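Side-chain contacts in Glucose/sorbosone dehydrogenases (Escherichia coli K12, PDB 2G8S), which belongs to the glucose/sorbosone dehydrogenase family, folds as a six-bladed beta-propeller and carries a bound calcium ion: residues Pro285-Gln289 / Lys290-Gly294; Val311-Asp314 / Gly315-Leu318. One frame throughout, in Å; residues are numbered along the deposited sequence. Where two conformers were deposited one is given.

Contact 1 of 2, residues Pro285-Gln289 / Lys290-Gly294. With EDO (1,2-ethanediol), chain P.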
ATOM      1  N   PRO A 285     -16.902  18.830  -5.228  1.00  7.96           N
ATOM      2  CA  PRO A 285     -16.440  19.669  -4.121  1.00  7.96           C
ATOM      3  C   PRO A 285     -16.820  19.144  -2.740  1.00  7.92           C
ATOM      4  O   PRO A 285     -16.106  19.419  -1.773  1.00  7.83           O
ATOM      5  CB  PRO A 285     -17.113  21.021  -4.397  1.00  8.48           C
ATOM      6  CG  PRO A 285     -17.324  21.038  -5.869  1.00  9.06           C
ATOM      7  CD  PRO A 285     -17.707  19.606  -6.195  1.00  8.43           C
ATOM      8  N   GLN A 286     -17.909  18.384  -2.620  1.00  8.00           N
ATOM      9  CA  GLN A 286     -18.284  17.826  -1.317  0.80  8.30           C
ATOM     10  C   GLN A 286     -17.244  16.834  -0.777  1.00  7.99           C
ATOM     11  O   GLN A 286     -17.250  16.500   0.407  1.00  9.03           O
ATOM     12  CB  GLN A 286     -19.669  17.174  -1.350  0.80  9.01           C
ATOM     13  CG  GLN A 286     -19.812  16.003  -2.312  0.80  9.64           C
ATOM     14  CD  GLN A 286     -20.334  16.423  -3.686  0.80 11.81           C
ATOM     15  OE1 GLN A 286     -19.703  17.212  -4.414  0.80 11.96           O
ATOM     16  NE2 GLN A 286     -21.499  15.887  -4.049  0.80 11.93           N
ATOM     17  N   TRP A 287     -16.367  16.350  -1.663  1.00  7.67           N
ATOM     18  CA  TRP A 287     -15.332  15.379  -1.295  1.00  7.35           C
ATOM     19  C   TRP A 287     -13.969  16.045  -1.087  1.00  7.09           C
ATOM     20  O   TRP A 287     -13.000  15.385  -0.711  1.00  6.93           O
ATOM     21  CB  TRP A 287     -15.230  14.304  -2.380  1.00  7.80           C
ATOM     22  CG  TRP A 287     -16.178  13.150  -2.220  1.00  7.95           C
ATOM     23  CD1 TRP A 287     -17.126  12.979  -1.249  1.00  9.05           C
ATOM     24  CD2 TRP A 287     -16.278  12.010  -3.088  1.00  8.76           C
ATOM     25  NE1 TRP A 287     -17.789  11.784  -1.442  1.00  9.73           N
ATOM     26  CE2 TRP A 287     -17.287  11.171  -2.561  1.00  9.05           C
ATOM     27  CE3 TRP A 287     -15.600  11.611  -4.247  1.00  9.35           C
ATOM     28  CZ2 TRP A 287     -17.641   9.952  -3.166  1.00  9.69           C
ATOM     29  CZ3 TRP A 287     -15.952  10.400  -4.848  1.00  9.40           C
ATOM     30  CH2 TRP A 287     -16.953   9.586  -4.298  1.00  9.08           C
ATOM     31  N   GLN A 288     -13.883  17.353  -1.315  1.00  6.57           N
ATOM     32  CA  GLN A 288     -12.648  18.075  -1.027  1.00  6.59           C
ATOM     33  C   GLN A 288     -12.227  17.889   0.434  1.00  6.33           C
ATOM     34  O   GLN A 288     -13.068  17.836   1.331  1.00  6.96           O
ATOM     35  CB  GLN A 288     -12.817  19.565  -1.321  1.00  6.40           C
ATOM     36  CG  GLN A 288     -12.559  19.910  -2.790  1.00  6.89           C
ATOM     37  CD  GLN A 288     -11.074  20.031  -3.114  1.00  8.25           C
ATOM     38  OE1 GLN A 288     -10.223  19.520  -2.382  1.00  9.50           O
ATOM     39  NE2 GLN A 288     -10.757  20.709  -4.218  1.00  8.20           N
ATOM     40  N   GLN A 289     -10.919  17.775   0.657  1.00  6.09           N
ATOM     41  CA  GLN A 289     -10.352  17.642   2.010  1.00  6.35           C
ATOM     42  C   GLN A 289     -10.772  16.347   2.692  1.00  6.05           C
ATOM     43  O   GLN A 289     -10.951  16.298   3.915  1.00  6.61           O
ATOM     44  CB  GLN A 289     -10.663  18.874   2.884  1.00  6.40           C
ATOM     45  CG  GLN A 289     -10.170  20.158   2.239  1.00  7.34           C
ATOM     46  CD  GLN A 289     -10.255  21.379   3.144  1.00  7.52           C
ATOM     47  OE1 GLN A 289     -10.800  21.333   4.255  1.00  8.63           O
ATOM     48  NE2 GLN A 289      -9.711  22.489   2.658  1.00  8.02           N
ATOM     49  N   LYS A 290     -10.962  15.302   1.888  1.00  5.95           N
ATOM     50  CA  LYS A 290     -11.304  13.977   2.413  0.90  6.19           C
ATOM     51  C   LYS A 290     -10.211  12.956   2.128  1.00  5.80           C
ATOM     52  O   LYS A 290      -9.399  13.127   1.210  1.00  5.71           O
ATOM     53  CB  LYS A 290     -12.615  13.457   1.823  0.90  6.84           C
ATOM     54  CG  LYS A 290     -13.832  14.330   2.046  0.90  9.24           C
ATOM     55  CD  LYS A 290     -14.197  14.517   3.491  0.90 11.55           C
ATOM     56  CE  LYS A 290     -15.395  15.455   3.608  0.90 12.24           C
ATOM     57  NZ  LYS A 290     -15.580  15.834   5.017  0.90 13.85           N
ATOM     58  N   LEU A 291     -10.213  11.900   2.927  1.00  5.62           N
ATOM     59  CA  LEU A 291      -9.349  10.753   2.737  1.00  5.96           C
ATOM     60  C   LEU A 291     -10.254   9.523   2.736  1.00  5.62           C
ATOM     61  O   LEU A 291     -11.060   9.340   3.657  1.00  6.40           O
ATOM     62  CB  LEU A 291      -8.353  10.663   3.891  1.00  6.03           C
ATOM     63  CG  LEU A 291      -7.526   9.388   4.060  1.00  6.19           C
ATOM     64  CD1 LEU A 291      -6.641   9.145   2.840  1.00  6.37           C
ATOM     65  CD2 LEU A 291      -6.693   9.520   5.336  1.00  6.93           C
ATOM     66  N   PHE A 292     -10.116   8.687   1.709  1.00  5.53           N
ATOM     67  CA  PHE A 292     -10.941   7.496   1.544  1.00  5.90           C
ATOM     68  C   PHE A 292     -10.059   6.292   1.761  1.00  6.05           C
ATOM     69  O   PHE A 292      -9.002   6.196   1.142  1.00  6.87           O
ATOM     70  CB  PHE A 292     -11.548   7.455   0.134  1.00  5.73           C
ATOM     71  CG  PHE A 292     -12.538   8.553  -0.116  1.00  5.32           C
ATOM     72  CD1 PHE A 292     -13.900   8.348   0.134  1.00  5.67           C
ATOM     73  CD2 PHE A 292     -12.110   9.798  -0.577  1.00  5.93           C
ATOM     74  CE1 PHE A 292     -14.825   9.354  -0.070  1.00  7.22           C
ATOM     75  CE2 PHE A 292     -13.038  10.828  -0.793  1.00  8.21           C
ATOM     76  CZ  PHE A 292     -14.394  10.609  -0.539  1.00  7.23           C
ATOM     77  N   ILE A 293     -10.480   5.401   2.659  1.00  5.74           N
ATOM     78  CA  ILE A 293      -9.679   4.234   3.040  1.00  6.35           C
ATOM     79  C   ILE A 293     -10.478   2.948   2.871  1.00  5.87           C
ATOM     80  O   ILE A 293     -11.584   2.814   3.405  1.00  5.59           O
ATOM     81  CB  ILE A 293      -9.179   4.329   4.509  1.00  6.20           C
ATOM     82  CG1 ILE A 293      -8.498   5.682   4.757  1.00  7.23           C
ATOM     83  CG2 ILE A 293      -8.251   3.156   4.827  1.00  7.16           C
ATOM     84  CD1 ILE A 293      -7.929   5.847   6.178  1.00  8.04           C
ATOM     85  N   GLY A 294      -9.927   1.998   2.121  1.00  5.29           N
ATOM     86  CA  GLY A 294     -10.592   0.713   1.978  1.00  5.06           C
ATOM     87  C   GLY A 294     -10.614  -0.050   3.291  1.00  5.23           C
ATOM     88  O   GLY A 294      -9.724   0.117   4.130  1.00  5.39           O
TER
HETATM   89  C1  EDO P3024      -7.176  23.151   0.352  1.00 20.72           C
HETATM   90  O1  EDO P3024      -8.468  22.608   0.038  1.00 21.11           O
HETATM   91  C2  EDO P3024      -7.346  24.350   1.279  1.00 19.98           C
HETATM   92  O2  EDO P3024      -8.134  25.339   0.618  1.00 17.73           O
HETATM   93  O   HOH W   1     -13.122  17.357   5.140  1.00 22.01           O
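Lys290 folds back over the carbonyl of Trp287, closing the type II beta turn Trp287-Lys290 that leads from a short 3-10 segment into strand 290-295 of a propeller blade. The turn's own bond, Lys290 N to Trp287 O, is weak at 3.3 Å and bent to 121°. The lysine's aliphatic chain packs closely on the same carbonyl: with CG beside the backbone N (chi1 -58°), CG comes to 3.1 Å from Trp287 O. After a bend at chi2 the chain runs extended to the ammonium, whose main protein partners are Ser305 and Asp314. NZ also reaches a water, 2.9 Å away, that donates a bond to Gln289 O, so the lysine's tip is tied back to its own turn. The Gln289 side chain leads off to the surface, where NE2 donates a nearly straight bond to O1 of a 1,2-ethanediol. Leu291 points its side chain away from the turn, and Phe292, next along the strand, points back. Its ring stands edge-to-face on the indole, the planes at 62°, in a T-shaped pair that Tyr279 extends by meeting Trp287 edge-to-face as well. Phe292 CZ enters over the five-membered ring, 3.5 Å from Trp287 CD2.

Contact 2 of 2, residues Val311-Asp314 / Gly315-Leu318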
ATOM      1  N   VAL A 311      -7.243  13.812  11.582  1.00  9.81           N
ATOM      2  CA  VAL A 311      -8.218  13.135  10.752  1.00 10.09           C
ATOM      3  C   VAL A 311      -9.361  12.604  11.624  1.00  9.85           C
ATOM      4  O   VAL A 311      -9.133  12.162  12.765  1.00  9.66           O
ATOM      5  CB  VAL A 311      -7.517  12.048   9.877  1.00 11.05           C
ATOM      6  CG1 VAL A 311      -6.948  10.922  10.728  1.00 10.78           C
ATOM      7  CG2 VAL A 311      -8.404  11.542   8.790  1.00 12.78           C
ATOM      8  N   THR A 312     -10.591  12.719  11.122  1.00  8.99           N
ATOM      9  CA  THR A 312     -11.772  12.194  11.824  1.00  9.14           C
ATOM     10  C   THR A 312     -12.609  11.367  10.856  1.00  8.96           C
ATOM     11  O   THR A 312     -12.541  11.578   9.642  1.00  8.83           O
ATOM     12  CB  THR A 312     -12.639  13.311  12.449  1.00  9.40           C
ATOM     13  OG1 THR A 312     -13.065  14.227  11.441  1.00  9.99           O
ATOM     14  CG2 THR A 312     -11.868  14.064  13.531  1.00  9.86           C
ATOM     15  N   GLU A 313     -13.403  10.438  11.384  1.00  8.69           N
ATOM     16  CA  GLU A 313     -14.191   9.548  10.529  1.00  8.87           C
ATOM     17  C   GLU A 313     -15.585  10.132  10.274  1.00  8.74           C
ATOM     18  O   GLU A 313     -16.349  10.349  11.217  1.00  9.73           O
ATOM     19  CB  GLU A 313     -14.279   8.139  11.140  1.00  8.83           C
ATOM     20  CG  GLU A 313     -15.035   7.161  10.252  1.00  9.22           C
ATOM     21  CD  GLU A 313     -14.854   5.694  10.620  1.00 10.66           C
ATOM     22  OE1 GLU A 313     -13.744   5.296  11.053  1.00 13.29           O
ATOM     23  OE2 GLU A 313     -15.815   4.918  10.419  1.00 10.54           O
ATOM     24  N   ASP A 314     -15.906  10.395   9.007  1.00  8.35           N
ATOM     25  CA  ASP A 314     -17.244  10.881   8.646  1.00  8.48           C
ATOM     26  C   ASP A 314     -18.260   9.749   8.655  1.00  8.44           C
ATOM     27  O   ASP A 314     -19.409   9.924   9.074  1.00  9.18           O
ATOM     28  CB  ASP A 314     -17.260  11.460   7.241  1.00  7.94           C
ATOM     29  CG  ASP A 314     -16.419  12.703   7.085  1.00  8.90           C
ATOM     30  OD1 ASP A 314     -15.785  13.182   8.050  1.00  9.88           O
ATOM     31  OD2 ASP A 314     -16.407  13.199   5.938  1.00 10.67           O
ATOM     32  N   GLY A 315     -17.838   8.592   8.162  1.00  8.11           N
ATOM     33  CA  GLY A 315     -18.734   7.455   8.010  1.00  7.81           C
ATOM     34  C   GLY A 315     -18.218   6.500   6.954  1.00  7.80           C
ATOM     35  O   GLY A 315     -17.034   6.514   6.623  1.00  7.95           O
ATOM     36  N   ARG A 316     -19.116   5.656   6.452  1.00  7.60           N
ATOM     37  CA  ARG A 316     -18.767   4.582   5.523  1.00  7.97           C
ATOM     38  C   ARG A 316     -19.610   4.645   4.267  1.00  8.03           C
ATOM     39  O   ARG A 316     -20.772   5.075   4.304  1.00  9.32           O
ATOM     40  CB  ARG A 316     -18.999   3.218   6.178  1.00  7.69           C
ATOM     41  CG  ARG A 316     -18.296   3.005   7.516  1.00  8.37           C
ATOM     42  CD  ARG A 316     -16.772   3.054   7.382  1.00  8.82           C
ATOM     43  NE  ARG A 316     -16.104   2.794   8.655  1.00  8.77           N
ATOM     44  CZ  ARG A 316     -15.548   1.637   9.003  1.00  8.93           C
ATOM     45  NH1 ARG A 316     -15.563   0.596   8.175  1.00  8.32           N
ATOM     46  NH2 ARG A 316     -14.961   1.520  10.197  1.00  9.37           N
ATOM     47  N   ILE A 317     -19.012   4.219   3.156  1.00  7.45           N
ATOM     48  CA  ILE A 317     -19.722   4.048   1.888  1.00  7.47           C
ATOM     49  C   ILE A 317     -19.436   2.652   1.320  1.00  7.69           C
ATOM     50  O   ILE A 317     -18.470   2.002   1.719  1.00  7.32           O
ATOM     51  CB  ILE A 317     -19.377   5.168   0.865  1.00  6.91           C
ATOM     52  CG1 ILE A 317     -17.887   5.155   0.504  1.00  7.17           C
ATOM     53  CG2 ILE A 317     -19.832   6.549   1.396  1.00  7.61           C
ATOM     54  CD1 ILE A 317     -17.489   6.129  -0.615  1.00  7.91           C
ATOM     55  N   LEU A 318     -20.298   2.192   0.412  1.00  7.74           N
ATOM     56  CA  LEU A 318     -20.194   0.865  -0.228  1.00  8.45           C
ATOM     57  C   LEU A 318     -20.535  -0.328   0.679  1.00  9.29           C
ATOM     58  O   LEU A 318     -20.467  -1.478   0.238  1.00  9.16           O
ATOM     59  CB  LEU A 318     -18.821   0.656  -0.897  1.00  8.18           C
ATOM     60  CG  LEU A 318     -18.303   1.692  -1.897  1.00  9.06           C
ATOM     61  CD1 LEU A 318     -16.954   1.276  -2.450  1.00 11.12           C
ATOM     62  CD2 LEU A 318     -19.287   1.890  -3.019  1.00 10.04           C
TER
HETATM   63  O   HOH W   2     -15.373   3.167  12.615  1.00 14.79           O
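Glu313 and Arg316 lean together on one side of the strand, and their charged ends meet at an angle, the carboxylate and guanidinium planes 54° apart. The bridge rests on a single direct hydrogen bond and not on the flat side-by-side pairing of two oxygens with two nitrogens. Arg316 NE donates to Glu313 OE2 at 2.8 Å along an almost straight path, 174°. Seen from the arginine, the oxygen sits at the guanidinium edge, close to its plane; seen from the glutamate, the nitrogen arrives well above the carboxylate plane, 42° out of it. Chain shape sets up the meeting. Glu313 stands stretched out, CG opposite the backbone N, whereas Arg316 bends at chi2, which brings its NE back toward the glutamate. A water bridges the same two groups, donating to Glu313 OE2 at 2.8 Å and accepting from Arg316 NH2 at 3.0 Å. Between the two residues the strand carries a classic beta bulge: Asp314 and Gly315 both face Val303 of the neighbouring strand 300-307, in the hairpin that ends this propeller blade. Gly315 has backbone angles at which a CB would jam against the carbonyl O of Asp314, so the backbone here calls for glycine. Asp314 sends its carboxylate away from the Glu313-Arg316 pair, to Ser305 and Lys290. Further bonds restrain both partners of the bridge: Trp267 NE1 is hydrogen-bonded to Glu313 OE1, while Asp298 and Asp300 both form salt bridges with Arg316 NH1.

In the fold
Both contacts belong to the same four-stranded antiparallel blade, with their centres 9 Å apart. Contact 1 opens strand 290-295; contact 2 lies on an edge strand, 310-317, and strand 300-307 runs between them. A salt bridge spans that middle strand, Lys290 NZ to Asp314 OD2 at 2.9 Å, and Ser305 of strand 300-307 is hydrogen-bonded to both residues, so the turn of 287-290 and the bulge at 314-315 are linked through one polar cluster. A looser apolar touch, Phe292 CE1 to Ile317 CD1 at 4.2 Å, joins them a second time. Neither contact includes the calcium ligands Glu223 and Tyr233; 1,2-ethanediol, probably from the crystallisation liquor, is bound near Gln289 and also near Gly315.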